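PDB 3P1T: putative histidinol-phosphate aminotransferase from Burkholderia pseudomallei, which probably catalyses the pyridoxal-phosphate-dependent transamination of L-histidinol phosphate with 2-oxoglutarate in histidine biosynthesis. Local coordinates for residues F50-R55 with L232-L237; E190-S195 with A209-S214; A256-V261 with I315-E320. All coordinates share one frame; numbering follows the deposited sequence.

Contact 1 (F50-R55 with L232-L237); sequences FDAEPR and LDLHAL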
ATOM      1  N   PHE A  50       0.517   8.194 -13.580  1.00 47.20           N
ATOM      2  CA  PHE A  50       1.802   8.830 -13.867  1.00 48.23           C
ATOM      3  C   PHE A  50       1.750  10.351 -13.737  1.00 51.89           C
ATOM      4  O   PHE A  50       2.763  10.940 -13.385  1.00 50.39           O
ATOM      5  CB  PHE A  50       2.338   8.457 -15.259  1.00 51.15           C
ATOM      6  CG  PHE A  50       2.830   7.024 -15.398  1.00 53.06           C
ATOM      7  CD1 PHE A  50       3.778   6.497 -14.512  1.00 55.74           C
ATOM      8  CD2 PHE A  50       2.414   6.230 -16.462  1.00 56.88           C
ATOM      9  CE1 PHE A  50       4.232   5.171 -14.647  1.00 56.84           C
ATOM     10  CE2 PHE A  50       2.892   4.919 -16.611  1.00 59.09           C
ATOM     11  CZ  PHE A  50       3.799   4.400 -15.709  1.00 56.07           C
ATOM     12  N   ASP A  51       0.604  10.977 -13.981  1.00 50.72           N
ATOM     13  CA  ASP A  51       0.518  12.428 -13.848  1.00 52.53           C
ATOM     14  C   ASP A  51       0.012  12.827 -12.448  1.00 56.38           C
ATOM     15  O   ASP A  51       0.470  13.840 -11.903  1.00 57.48           O
ATOM     16  CB  ASP A  51      -0.382  13.021 -14.944  1.00 56.49           C
ATOM     17  CG  ASP A  51       0.199  12.887 -16.352  1.00 78.03           C
ATOM     18  OD1 ASP A  51       1.369  13.307 -16.564  1.00 80.21           O
ATOM     19  OD2 ASP A  51      -0.531  12.411 -17.253  1.00 88.11           O
ATOM     20  N   ALA A  52      -0.882  12.009 -11.854  1.00 50.16           N
ATOM     21  CA  ALA A  52      -1.473  12.273 -10.552  1.00 48.55           C
ATOM     22  C   ALA A  52      -0.456  12.133  -9.382  1.00 50.83           C
ATOM     23  O   ALA A  52      -0.535  12.928  -8.448  1.00 50.37           O
ATOM     24  CB  ALA A  52      -2.644  11.339 -10.327  1.00 48.69           C
ATOM     25  N   GLU A  53       0.475  11.157  -9.417  1.00 45.21           N
ATOM     26  CA  GLU A  53       1.446  10.958  -8.331  1.00 43.84           C
ATOM     27  C   GLU A  53       2.323  12.218  -8.134  1.00 47.37           C
ATOM     28  O   GLU A  53       2.295  12.731  -7.019  1.00 47.66           O
ATOM     29  CB  GLU A  53       2.322   9.713  -8.585  1.00 44.71           C
ATOM     30  CG  GLU A  53       3.339   9.383  -7.505  1.00 50.86           C
ATOM     31  CD  GLU A  53       4.224   8.179  -7.790  1.00 93.72           C
ATOM     32  OE1 GLU A  53       3.863   7.318  -8.632  1.00 76.39           O
ATOM     33  OE2 GLU A  53       5.279   8.083  -7.122  1.00106.64           O
ATOM     34  N   PRO A  54       3.047  12.778  -9.147  1.00 44.56           N
ATOM     35  CA  PRO A  54       3.848  14.001  -8.890  1.00 45.38           C
ATOM     36  C   PRO A  54       3.007  15.221  -8.510  1.00 52.09           C
ATOM     37  O   PRO A  54       3.475  16.040  -7.718  1.00 53.73           O
ATOM     38  CB  PRO A  54       4.557  14.264 -10.220  1.00 47.41           C
ATOM     39  CG  PRO A  54       3.790  13.519 -11.226  1.00 51.46           C
ATOM     40  CD  PRO A  54       3.232  12.320 -10.539  1.00 45.87           C
ATOM     41  N   ARG A  55       1.775  15.332  -9.055  1.00 47.68           N
ATOM     42  CA  ARG A  55       0.855  16.429  -8.763  1.00 47.43           C
ATOM     43  C   ARG A  55       0.449  16.423  -7.277  1.00 51.08           C
ATOM     44  O   ARG A  55       0.449  17.481  -6.652  1.00 52.77           O
ATOM     45  CB  ARG A  55      -0.386  16.330  -9.658  1.00 45.29           C
ATOM     46  CG  ARG A  55      -1.289  17.557  -9.570  1.00 50.52           C
ATOM     47  CD  ARG A  55      -2.555  17.435 -10.411  1.00 51.57           C
ATOM     48  NE  ARG A  55      -3.545  16.501  -9.852  1.00 48.92           N
ATOM     49  CZ  ARG A  55      -3.933  15.362 -10.425  1.00 60.55           C
ATOM     50  NH1 ARG A  55      -3.438  14.997 -11.602  1.00 51.20           N
ATOM     51  NH2 ARG A  55      -4.844  14.598  -9.843  1.00 47.34           N
ATOM     52  N   LEU A 232      -7.030   5.963  -6.944  1.00 38.60           N
ATOM     53  CA  LEU A 232      -8.204   6.291  -6.116  1.00 38.12           C
ATOM     54  C   LEU A 232      -7.775   6.996  -4.810  1.00 42.80           C
ATOM     55  O   LEU A 232      -8.337   8.043  -4.472  1.00 42.91           O
ATOM     56  CB  LEU A 232      -9.058   5.045  -5.788  1.00 37.01           C
ATOM     57  CG  LEU A 232      -9.710   4.322  -6.958  1.00 40.11           C
ATOM     58  CD1 LEU A 232     -10.362   3.034  -6.500  1.00 38.55           C
ATOM     59  CD2 LEU A 232     -10.704   5.230  -7.685  1.00 40.90           C
ATOM     60  N   ASP A 233      -6.759   6.451  -4.105  1.00 38.04           N
ATOM     61  CA  ASP A 233      -6.282   7.030  -2.857  1.00 37.24           C
ATOM     62  C   ASP A 233      -5.628   8.396  -3.104  1.00 39.21           C
ATOM     63  O   ASP A 233      -5.849   9.316  -2.310  1.00 39.21           O
ATOM     64  CB  ASP A 233      -5.313   6.075  -2.154  1.00 38.50           C
ATOM     65  CG  ASP A 233      -5.904   4.749  -1.695  1.00 47.68           C
ATOM     66  OD1 ASP A 233      -7.131   4.672  -1.526  1.00 46.46           O
ATOM     67  OD2 ASP A 233      -5.132   3.793  -1.506  1.00 59.56           O
ATOM     68  N   LEU A 234      -4.880   8.542  -4.211  1.00 34.19           N
ATOM     69  CA  LEU A 234      -4.241   9.815  -4.580  1.00 34.65           C
ATOM     70  C   LEU A 234      -5.274  10.930  -4.845  1.00 40.08           C
ATOM     71  O   LEU A 234      -5.106  12.027  -4.311  1.00 41.75           O
ATOM     72  CB  LEU A 234      -3.342   9.667  -5.813  1.00 34.33           C
ATOM     73  CG  LEU A 234      -2.009   8.922  -5.653  1.00 35.82           C
ATOM     74  CD1 LEU A 234      -1.402   8.672  -6.994  1.00 35.36           C
ATOM     75  CD2 LEU A 234      -1.041   9.684  -4.797  1.00 35.26           C
ATOM     76  N   HIS A 235      -6.347  10.657  -5.620  1.00 35.73           N
ATOM     77  CA  HIS A 235      -7.384  11.673  -5.875  1.00 36.26           C
ATOM     78  C   HIS A 235      -8.189  11.969  -4.613  1.00 40.69           C
ATOM     79  O   HIS A 235      -8.639  13.098  -4.442  1.00 42.17           O
ATOM     80  CB  HIS A 235      -8.318  11.274  -7.016  1.00 37.28           C
ATOM     81  CG  HIS A 235      -7.638  11.402  -8.346  1.00 41.10           C
ATOM     82  ND1 HIS A 235      -6.806  10.408  -8.831  1.00 42.08           N
ATOM     83  CD2 HIS A 235      -7.605  12.447  -9.202  1.00 42.89           C
ATOM     84  CE1 HIS A 235      -6.331  10.861  -9.976  1.00 41.25           C
ATOM     85  NE2 HIS A 235      -6.779  12.084 -10.239  1.00 42.45           N
ATOM     86  N   ALA A 236      -8.315  10.983  -3.717  1.00 36.24           N
ATOM     87  CA  ALA A 236      -9.005  11.151  -2.446  1.00 35.71           C
ATOM     88  C   ALA A 236      -8.209  12.118  -1.554  1.00 42.80           C
ATOM     89  O   ALA A 236      -8.742  13.167  -1.147  1.00 43.92           O
ATOM     90  CB  ALA A 236      -9.192   9.807  -1.766  1.00 34.71           C
ATOM     91  N   LEU A 237      -6.905  11.808  -1.348  1.00 38.58           N
ATOM     92  CA  LEU A 237      -5.987  12.608  -0.549  1.00 38.26           C
ATOM     93  C   LEU A 237      -5.919  14.042  -1.074  1.00 46.13           C
ATOM     94  O   LEU A 237      -6.030  14.988  -0.274  1.00 47.15           O
ATOM     95  CB  LEU A 237      -4.589  11.978  -0.530  1.00 37.23           C
ATOM     96  CG  LEU A 237      -3.508  12.763   0.211  1.00 41.77           C
ATOM     97  CD1 LEU A 237      -3.851  12.933   1.657  1.00 42.30           C
ATOM     98  CD2 LEU A 237      -2.178  12.106   0.073  1.00 42.74           C
TER
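A52 and E53, on helix 52-64, pack against L234 and H235 of helix 231-241. This is helix-helix packing within the fold-type I fold of pyridoxal-phosphate-dependent aminotransferases. The tight part is apolar. L234 CB points toward helix 52-64, and CG is anti to the carbonyl carbon (chi1 -73°). Its CD1 lies over the backbone, 3.9 Å from E53 CA, and meets A52 CB at 4.4 Å. V56 and L73 also touch L234, which is buried. A52 CB points toward helix 231-241 and comes 3.7 Å from H235 CE1, oblique to the ring.

Two looser borders flank it. At one, E53 CB is 4.2 Å from L234 CD1, and the extended chain then leads away from helix 231-241. At the other, partly exposed, R55 meets H235. Their side chains cross at about a right angle, and the guanidinium and ring planes are 53° apart. Stronger partners lie beyond the pair. R55 NE forms a salt bridge with E238, and H235 ND1 bonds to T231 O. E238 lies one turn after H235, so R55 still ties the two helices together. Before the helix, F50 meets the ring of F23 of the second subunit. Between the two polar side chains, R55 NH2 stands 3.2 Å from H235 NE2, which lies at the guanidinium edge near its plane.

Contact 2 (E190-S195 with A209-S214); sequences ELVFRS and ALFGPS. With EDO (1,2-ethanediol), chain H.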
ATOM      1  N   GLU A 190      16.077  13.965  13.454  1.00 38.48           N
ATOM      2  CA  GLU A 190      14.690  14.036  13.892  1.00 37.52           C
ATOM      3  C   GLU A 190      13.749  13.980  12.685  1.00 42.41           C
ATOM      4  O   GLU A 190      13.977  14.639  11.660  1.00 42.69           O
ATOM      5  CB  GLU A 190      14.451  15.312  14.728  1.00 38.90           C
ATOM      6  CG  GLU A 190      13.152  15.305  15.509  1.00 45.88           C
ATOM      7  CD  GLU A 190      12.890  16.480  16.434  1.00 65.51           C
ATOM      8  OE1 GLU A 190      13.835  17.247  16.744  1.00 44.33           O
ATOM      9  OE2 GLU A 190      11.721  16.621  16.864  1.00 61.88           O
ATOM     10  N   LEU A 191      12.705  13.166  12.827  1.00 37.52           N
ATOM     11  CA  LEU A 191      11.649  12.979  11.841  1.00 36.81           C
ATOM     12  C   LEU A 191      10.273  13.157  12.502  1.00 40.65           C
ATOM     13  O   LEU A 191      10.134  12.984  13.717  1.00 41.42           O
ATOM     14  CB  LEU A 191      11.751  11.593  11.164  1.00 35.88           C
ATOM     15  CG  LEU A 191      12.981  11.357  10.302  1.00 41.15           C
ATOM     16  CD1 LEU A 191      14.020  10.560  11.063  1.00 41.72           C
ATOM     17  CD2 LEU A 191      12.624  10.589   9.055  1.00 41.24           C
ATOM     18  N   VAL A 192       9.264  13.502  11.710  1.00 35.90           N
ATOM     19  CA  VAL A 192       7.904  13.676  12.231  1.00 35.01           C
ATOM     20  C   VAL A 192       6.922  12.968  11.253  1.00 37.22           C
ATOM     21  O   VAL A 192       7.131  12.970  10.036  1.00 35.69           O
ATOM     22  CB  VAL A 192       7.550  15.182  12.508  1.00 39.00           C
ATOM     23  CG1 VAL A 192       7.803  16.090  11.320  1.00 39.26           C
ATOM     24  CG2 VAL A 192       6.139  15.365  13.036  1.00 38.68           C
ATOM     25  N   PHE A 193       5.906  12.297  11.813  1.00 33.24           N
ATOM     26  CA  PHE A 193       4.862  11.627  11.047  1.00 32.10           C
ATOM     27  C   PHE A 193       3.493  12.291  11.291  1.00 37.93           C
ATOM     28  O   PHE A 193       3.147  12.569  12.431  1.00 37.56           O
ATOM     29  CB  PHE A 193       4.805  10.130  11.391  1.00 32.04           C
ATOM     30  CG  PHE A 193       3.625   9.387  10.800  1.00 32.58           C
ATOM     31  CD1 PHE A 193       3.674   8.887   9.500  1.00 34.46           C
ATOM     32  CD2 PHE A 193       2.462   9.180  11.548  1.00 33.65           C
ATOM     33  CE1 PHE A 193       2.577   8.211   8.952  1.00 34.34           C
ATOM     34  CE2 PHE A 193       1.362   8.510  10.995  1.00 35.08           C
ATOM     35  CZ  PHE A 193       1.441   8.005   9.713  1.00 32.93           C
ATOM     36  N   ARG A 194       2.724  12.513  10.208  1.00 36.53           N
ATOM     37  CA  ARG A 194       1.348  13.032  10.232  1.00 37.46           C
ATOM     38  C   ARG A 194       0.429  12.019   9.558  1.00 41.55           C
ATOM     39  O   ARG A 194       0.806  11.465   8.513  1.00 40.84           O
ATOM     40  CB  ARG A 194       1.234  14.410   9.553  1.00 38.24           C
ATOM     41  CG  ARG A 194       2.004  15.527  10.236  1.00 47.24           C
ATOM     42  CD  ARG A 194       1.324  16.000  11.486  1.00 52.82           C
ATOM     43  NE  ARG A 194       2.103  17.033  12.169  1.00 58.53           N
ATOM     44  CZ  ARG A 194       1.927  18.337  12.002  1.00 63.06           C
ATOM     45  NH1 ARG A 194       1.014  18.787  11.152  1.00 51.08           N
ATOM     46  NH2 ARG A 194       2.668  19.205  12.683  1.00 44.52           N
ATOM     47  N   SER A 195      -0.760  11.775  10.149  1.00 37.03           N
ATOM     48  CA  SER A 195      -1.770  10.828   9.652  1.00 36.20           C
ATOM     49  C   SER A 195      -2.922  11.548   8.960  1.00 41.33           C
ATOM     50  O   SER A 195      -3.279  12.654   9.382  1.00 44.14           O
ATOM     51  CB  SER A 195      -2.318  10.006  10.816  1.00 39.50           C
ATOM     52  OG  SER A 195      -3.271   9.032  10.423  1.00 51.00           O
ATOM     53  N   ALA A 209       2.072  11.039   6.039  1.00 34.88           N
ATOM     54  CA  ALA A 209       3.201  11.791   5.509  1.00 35.14           C
ATOM     55  C   ALA A 209       4.348  11.802   6.516  1.00 40.63           C
ATOM     56  O   ALA A 209       4.141  12.158   7.681  1.00 41.92           O
ATOM     57  CB  ALA A 209       2.771  13.219   5.169  1.00 36.50           C
ATOM     58  N   LEU A 210       5.548  11.392   6.074  1.00 36.59           N
ATOM     59  CA  LEU A 210       6.761  11.374   6.902  1.00 34.74           C
ATOM     60  C   LEU A 210       7.665  12.516   6.485  1.00 37.39           C
ATOM     61  O   LEU A 210       7.954  12.664   5.294  1.00 37.11           O
ATOM     62  CB  LEU A 210       7.503  10.020   6.809  1.00 32.90           C
ATOM     63  CG  LEU A 210       8.858   9.917   7.515  1.00 36.35           C
ATOM     64  CD1 LEU A 210       8.728  10.063   9.046  1.00 35.81           C
ATOM     65  CD2 LEU A 210       9.563   8.627   7.140  1.00 34.78           C
ATOM     66  N   PHE A 211       8.127  13.304   7.460  1.00 33.28           N
ATOM     67  CA  PHE A 211       9.008  14.454   7.210  1.00 33.40           C
ATOM     68  C   PHE A 211      10.356  14.199   7.852  1.00 40.44           C
ATOM     69  O   PHE A 211      10.413  13.735   8.991  1.00 40.78           O
ATOM     70  CB  PHE A 211       8.381  15.767   7.731  1.00 34.14           C
ATOM     71  CG  PHE A 211       6.970  15.987   7.240  1.00 34.11           C
ATOM     72  CD1 PHE A 211       5.881  15.464   7.931  1.00 37.15           C
ATOM     73  CD2 PHE A 211       6.725  16.691   6.074  1.00 34.72           C
ATOM     74  CE1 PHE A 211       4.570  15.639   7.455  1.00 37.30           C
ATOM     75  CE2 PHE A 211       5.407  16.878   5.608  1.00 37.30           C
ATOM     76  CZ  PHE A 211       4.343  16.351   6.299  1.00 35.08           C
ATOM     77  N   GLY A 212      11.424  14.479   7.116  1.00 38.31           N
ATOM     78  CA  GLY A 212      12.780  14.277   7.609  1.00 38.30           C
ATOM     79  C   GLY A 212      13.849  14.901   6.739  1.00 43.36           C
ATOM     80  O   GLY A 212      13.540  15.616   5.769  1.00 41.55           O
ATOM     81  N   PRO A 213      15.134  14.618   7.085  1.00 41.72           N
ATOM     82  CA  PRO A 213      16.262  15.149   6.280  1.00 42.73           C
ATOM     83  C   PRO A 213      16.265  14.546   4.869  1.00 47.09           C
ATOM     84  O   PRO A 213      15.969  13.358   4.709  1.00 45.96           O
ATOM     85  CB  PRO A 213      17.503  14.746   7.080  1.00 44.99           C
ATOM     86  CG  PRO A 213      17.075  13.592   7.922  1.00 48.63           C
ATOM     87  CD  PRO A 213      15.602  13.774   8.204  1.00 42.94           C
ATOM     88  N   SER A 214      16.570  15.381   3.853  1.00 44.86           N
ATOM     89  CA  SER A 214      16.449  15.069   2.430  1.00 44.75           C
ATOM     90  C   SER A 214      17.235  13.815   1.991  1.00 47.71           C
ATOM     91  O   SER A 214      16.690  13.040   1.192  1.00 46.94           O
ATOM     92  CB  SER A 214      16.863  16.256   1.556  1.00 49.00           C
ATOM     93  OG  SER A 214      18.116  16.826   1.888  1.00 60.52           O
TER
HETATM   94  C1  EDO H 349      16.767  19.154   5.028  1.00 66.41           C
HETATM   95  O1  EDO H 349      16.644  18.919   6.443  1.00 67.64           O
HETATM   96  C2  EDO H 349      18.199  19.015   4.505  1.00 64.62           C
HETATM   97  O2  EDO H 349      18.698  17.685   4.690  1.00 69.85           O
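The F211 ring has V192 O at its edge, near the ring plane, 3.5 Å from CD1. R194 CG comes at it obliquely, 3.8 Å from CE1. The R194 side chain crosses F211 at about a right angle, and the guanidinium and ring planes are 64° apart. F64 adds an edge-to-face contact to the F211 ring. The F193 ring lies on the other side of the sheet. Its CD1 is 3.8 Å from A209 O, in an oblique approach.

The two strands are antiparallel. V192-F211 and R194-A209 are hydrogen-bonded pairs, with F193-L210 as the non-hydrogen-bonded pair between them. All four bonds are close to straight. F211 N donates to V192 O at 2.8 Å, with an N-H...O angle of 169°. The return bond from V192 N to F211 O is 3.0 Å long, its donor tilted 16° from the carbonyl plane. V192, R194, F211 and A209 share one face, where V192 CG1 packs 3.6 Å from F211 CB. F193 and L210 share the other, against helix 76-87. L191 CD2 reaches L210 CD1 at 3.9 Å.

The R194 chain leads away from A209-S214, and its NH2 forms a salt bridge with E171. Past the strand, S214 binds an ethanediol, probably from the crystallisation liquor. Strand 208-211 runs antiparallel to both of its neighbours, 190-195 and 71-74. A seven-stranded sheet with one reversed strand is the hallmark of the large domain of fold-type I pyridoxal-phosphate enzymes.

Contact 3 (A256-V261 with I315-E320); sequences AQRRRV and ISIGRE. With SO4 (sulfate ion), chain E.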
ATOM      1  N   ALA A 256     -14.831  21.010  21.687  1.00 48.55           N
ATOM      2  CA  ALA A 256     -15.996  21.416  22.489  1.00 48.99           C
ATOM      3  C   ALA A 256     -16.707  20.199  23.093  1.00 53.21           C
ATOM      4  O   ALA A 256     -17.095  20.250  24.263  1.00 53.85           O
ATOM      5  CB  ALA A 256     -16.969  22.219  21.637  1.00 49.95           C
ATOM      6  N   GLN A 257     -16.875  19.112  22.301  1.00 48.79           N
ATOM      7  CA  GLN A 257     -17.513  17.877  22.758  1.00 47.95           C
ATOM      8  C   GLN A 257     -16.588  17.127  23.741  1.00 51.06           C
ATOM      9  O   GLN A 257     -17.101  16.547  24.707  1.00 52.70           O
ATOM     10  CB  GLN A 257     -17.911  16.982  21.586  1.00 48.04           C
ATOM     11  CG  GLN A 257     -19.129  17.463  20.811  1.00 51.85           C
ATOM     12  CD  GLN A 257     -20.398  17.419  21.631  1.00 65.17           C
ATOM     13  OE1 GLN A 257     -20.828  16.364  22.117  1.00 57.36           O
ATOM     14  NE2 GLN A 257     -21.029  18.576  21.793  1.00 51.86           N
ATOM     15  N   ARG A 258     -15.246  17.204  23.552  1.00 44.19           N
ATOM     16  CA  ARG A 258     -14.257  16.620  24.481  1.00 43.21           C
ATOM     17  C   ARG A 258     -14.380  17.303  25.865  1.00 49.84           C
ATOM     18  O   ARG A 258     -14.370  16.634  26.902  1.00 50.15           O
ATOM     19  CB  ARG A 258     -12.832  16.755  23.920  1.00 40.30           C
ATOM     20  CG  ARG A 258     -11.752  16.017  24.716  1.00 45.61           C
ATOM     21  CD  ARG A 258     -10.370  16.203  24.096  1.00 42.22           C
ATOM     22  NE  ARG A 258      -9.906  17.596  24.131  1.00 44.92           N
ATOM     23  CZ  ARG A 258      -8.924  18.092  23.378  1.00 56.93           C
ATOM     24  NH1 ARG A 258      -8.304  17.326  22.494  1.00 52.44           N
ATOM     25  NH2 ARG A 258      -8.581  19.366  23.481  1.00 41.57           N
ATOM     26  N   ARG A 259     -14.565  18.630  25.863  1.00 47.10           N
ATOM     27  CA  ARG A 259     -14.735  19.406  27.077  1.00 47.62           C
ATOM     28  C   ARG A 259     -16.059  18.990  27.761  1.00 53.54           C
ATOM     29  O   ARG A 259     -16.043  18.704  28.966  1.00 54.23           O
ATOM     30  CB  ARG A 259     -14.680  20.911  26.749  1.00 46.89           C
ATOM     31  CG  ARG A 259     -14.991  21.884  27.905  1.00 60.71           C
ATOM     32  CD  ARG A 259     -14.182  21.668  29.177  1.00 75.73           C
ATOM     33  NE  ARG A 259     -12.751  21.847  28.978  1.00 89.72           N
ATOM     34  CZ  ARG A 259     -11.829  21.293  29.750  1.00113.26           C
ATOM     35  NH1 ARG A 259     -12.183  20.492  30.750  1.00104.85           N
ATOM     36  NH2 ARG A 259     -10.541  21.502  29.506  1.00107.55           N
ATOM     37  N   ARG A 260     -17.165  18.886  26.983  1.00 49.63           N
ATOM     38  CA  ARG A 260     -18.481  18.466  27.477  1.00 49.50           C
ATOM     39  C   ARG A 260     -18.402  17.072  28.118  1.00 53.38           C
ATOM     40  O   ARG A 260     -18.795  16.923  29.270  1.00 54.46           O
ATOM     41  CB  ARG A 260     -19.557  18.472  26.358  1.00 47.78           C
ATOM     42  CG  ARG A 260     -20.864  17.769  26.783  1.00 53.15           C
ATOM     43  CD  ARG A 260     -22.054  18.045  25.906  1.00 66.46           C
ATOM     44  NE  ARG A 260     -22.220  17.059  24.846  1.00 71.05           N
ATOM     45  CZ  ARG A 260     -23.192  16.153  24.813  1.00 78.01           C
ATOM     46  NH1 ARG A 260     -24.098  16.101  25.786  1.00 55.23           N
ATOM     47  NH2 ARG A 260     -23.285  15.311  23.792  1.00 60.90           N
ATOM     48  N   VAL A 261     -17.897  16.069  27.378  1.00 48.45           N
ATOM     49  CA  VAL A 261     -17.832  14.680  27.832  1.00 47.85           C
ATOM     50  C   VAL A 261     -16.942  14.574  29.098  1.00 52.31           C
ATOM     51  O   VAL A 261     -17.395  13.969  30.074  1.00 52.03           O
ATOM     52  CB  VAL A 261     -17.355  13.737  26.694  1.00 49.86           C
ATOM     53  CG1 VAL A 261     -17.068  12.330  27.206  1.00 49.04           C
ATOM     54  CG2 VAL A 261     -18.401  13.674  25.595  1.00 49.64           C
ATOM     55  N   ILE A 315     -12.481   6.403  25.440  1.00 41.67           N
ATOM     56  CA  ILE A 315     -13.744   6.797  24.812  1.00 40.87           C
ATOM     57  C   ILE A 315     -13.466   7.839  23.730  1.00 46.03           C
ATOM     58  O   ILE A 315     -12.948   8.916  24.046  1.00 45.68           O
ATOM     59  CB  ILE A 315     -14.742   7.343  25.881  1.00 43.83           C
ATOM     60  CG1 ILE A 315     -14.947   6.343  27.046  1.00 43.32           C
ATOM     61  CG2 ILE A 315     -16.060   7.744  25.206  1.00 44.70           C
ATOM     62  CD1 ILE A 315     -15.768   6.868  28.211  1.00 53.85           C
ATOM     63  N   SER A 316     -13.817   7.544  22.470  1.00 43.25           N
ATOM     64  CA  SER A 316     -13.639   8.532  21.402  1.00 42.78           C
ATOM     65  C   SER A 316     -14.731   9.613  21.489  1.00 48.66           C
ATOM     66  O   SER A 316     -15.775   9.401  22.127  1.00 50.61           O
ATOM     67  CB  SER A 316     -13.651   7.864  20.032  1.00 44.14           C
ATOM     68  OG  SER A 316     -12.600   6.920  19.940  1.00 51.25           O
ATOM     69  N   ILE A 317     -14.462  10.791  20.905  1.00 43.54           N
ATOM     70  CA  ILE A 317     -15.423  11.892  20.873  1.00 43.08           C
ATOM     71  C   ILE A 317     -16.037  11.899  19.470  1.00 48.29           C
ATOM     72  O   ILE A 317     -15.324  12.158  18.485  1.00 47.18           O
ATOM     73  CB  ILE A 317     -14.761  13.244  21.270  1.00 44.74           C
ATOM     74  CG1 ILE A 317     -14.052  13.184  22.647  1.00 43.97           C
ATOM     75  CG2 ILE A 317     -15.725  14.402  21.158  1.00 43.90           C
ATOM     76  CD1 ILE A 317     -14.891  12.750  23.859  1.00 41.32           C
ATOM     77  N   GLY A 318     -17.323  11.543  19.393  1.00 46.00           N
ATOM     78  CA  GLY A 318     -18.060  11.482  18.130  1.00 46.90           C
ATOM     79  C   GLY A 318     -18.924  12.704  17.909  1.00 53.93           C
ATOM     80  O   GLY A 318     -18.613  13.781  18.426  1.00 54.46           O
ATOM     81  N   ARG A 319     -20.023  12.555  17.154  1.00 51.80           N
ATOM     82  CA  ARG A 319     -20.963  13.669  16.998  1.00 53.23           C
ATOM     83  C   ARG A 319     -21.754  13.883  18.321  1.00 55.53           C
ATOM     84  O   ARG A 319     -21.745  13.026  19.204  1.00 53.77           O
ATOM     85  CB  ARG A 319     -21.912  13.430  15.817  1.00 58.58           C
ATOM     86  CG  ARG A 319     -21.341  13.805  14.457  1.00 76.49           C
ATOM     87  CD  ARG A 319     -22.173  13.231  13.321  1.00 98.67           C
ATOM     88  NE  ARG A 319     -21.969  11.782  13.194  1.00118.05           N
ATOM     89  CZ  ARG A 319     -22.824  10.850  13.607  1.00138.00           C
ATOM     90  NH1 ARG A 319     -23.990  11.197  14.138  1.00125.99           N
ATOM     91  NH2 ARG A 319     -22.535   9.563  13.461  1.00127.75           N
ATOM     92  N   GLU A 320     -22.418  15.029  18.450  1.00 53.46           N
ATOM     93  CA  GLU A 320     -23.177  15.417  19.635  1.00 53.69           C
ATOM     94  C   GLU A 320     -24.174  14.311  20.073  1.00 57.57           C
ATOM     95  O   GLU A 320     -24.189  13.955  21.247  1.00 57.66           O
ATOM     96  CB  GLU A 320     -23.922  16.728  19.369  1.00 56.32           C
ATOM     97  CG  GLU A 320     -24.575  17.299  20.620  1.00 74.20           C
ATOM     98  CD  GLU A 320     -25.585  18.414  20.434  1.00102.71           C
ATOM     99  OE1 GLU A 320     -25.440  19.204  19.473  1.00103.02           O
ATOM    100  OE2 GLU A 320     -26.497  18.524  21.286  1.00 97.70           O
TER
HETATM  101  S   SO4 E 338      -8.625  19.039  31.626  1.00100.95           S
HETATM  102  O1  SO4 E 338      -7.549  18.661  32.542  1.00105.70           O
HETATM  103  O2  SO4 E 338      -8.163  20.192  30.806  1.00105.63           O
HETATM  104  O3  SO4 E 338      -9.791  19.427  32.419  1.00107.41           O
HETATM  105  O4  SO4 E 338      -9.008  17.888  30.765  1.00105.98           O
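Helix 244-267 passes the end of strand 312-316, and the backbones come nearest at R258 and I317, with their CA atoms 6.1 Å apart. The helix packs on the loop that joins strand 312-316, of the four-stranded sheet of the aminotransferase fold, to helix 320-333. I317 carries the apolar part. Its CG1 is anti to the carbonyl carbon (chi1 -55°) and lies 4.0 Å from R258 CB, the two side chains crossing at about a right angle. CG2 sits against Q257 CB. CD1 reaches V261 tip to tip, 3.9 Å from its CB.

The polar part lies where G318 and R319 lead into helix 320-333, with R319 at the N-cap position. The Q257 chain is bent at chi2 (-66°), which sets CD 4.0 Å from E320 CA; OE1 is 3.5 Å from the same atom. The amide and carboxylate planes of Q257 and E320 are 30° apart. N323 donates to Q257 OE1, and D324 forms a salt bridge with R260 NH2. On the outer side of the helix, R259 holds a sulfate ion, probably from the crystallisation liquor. R260 grips Q257 OE1 side-on: NE at 3.1 Å and NH2 at 3.2 Å, with the oxygen in the guanidinium plane.

Contact 2 is the buried one. Contacts 1 and 3 are partly buried and carry charged side chains at their borders. The chemistry follows the place. Strand meets strand in contact 2, joined by backbone bonds. Helix meets helix in contact 1 and a helix meets the loop after a strand in contact 3, and there side chains do the work. Contacts 1 and 2 are neighbours, with nearest atoms about 7 Å apart, and L73 of strand 71-74, in the sheet of contact 2, packs on L237. Contact 3 belongs to the other sheet and lies across the chain's centre from contact 2. Helices 231-241 and 244-267, consecutive in the chain, link contact 1 to contact 3.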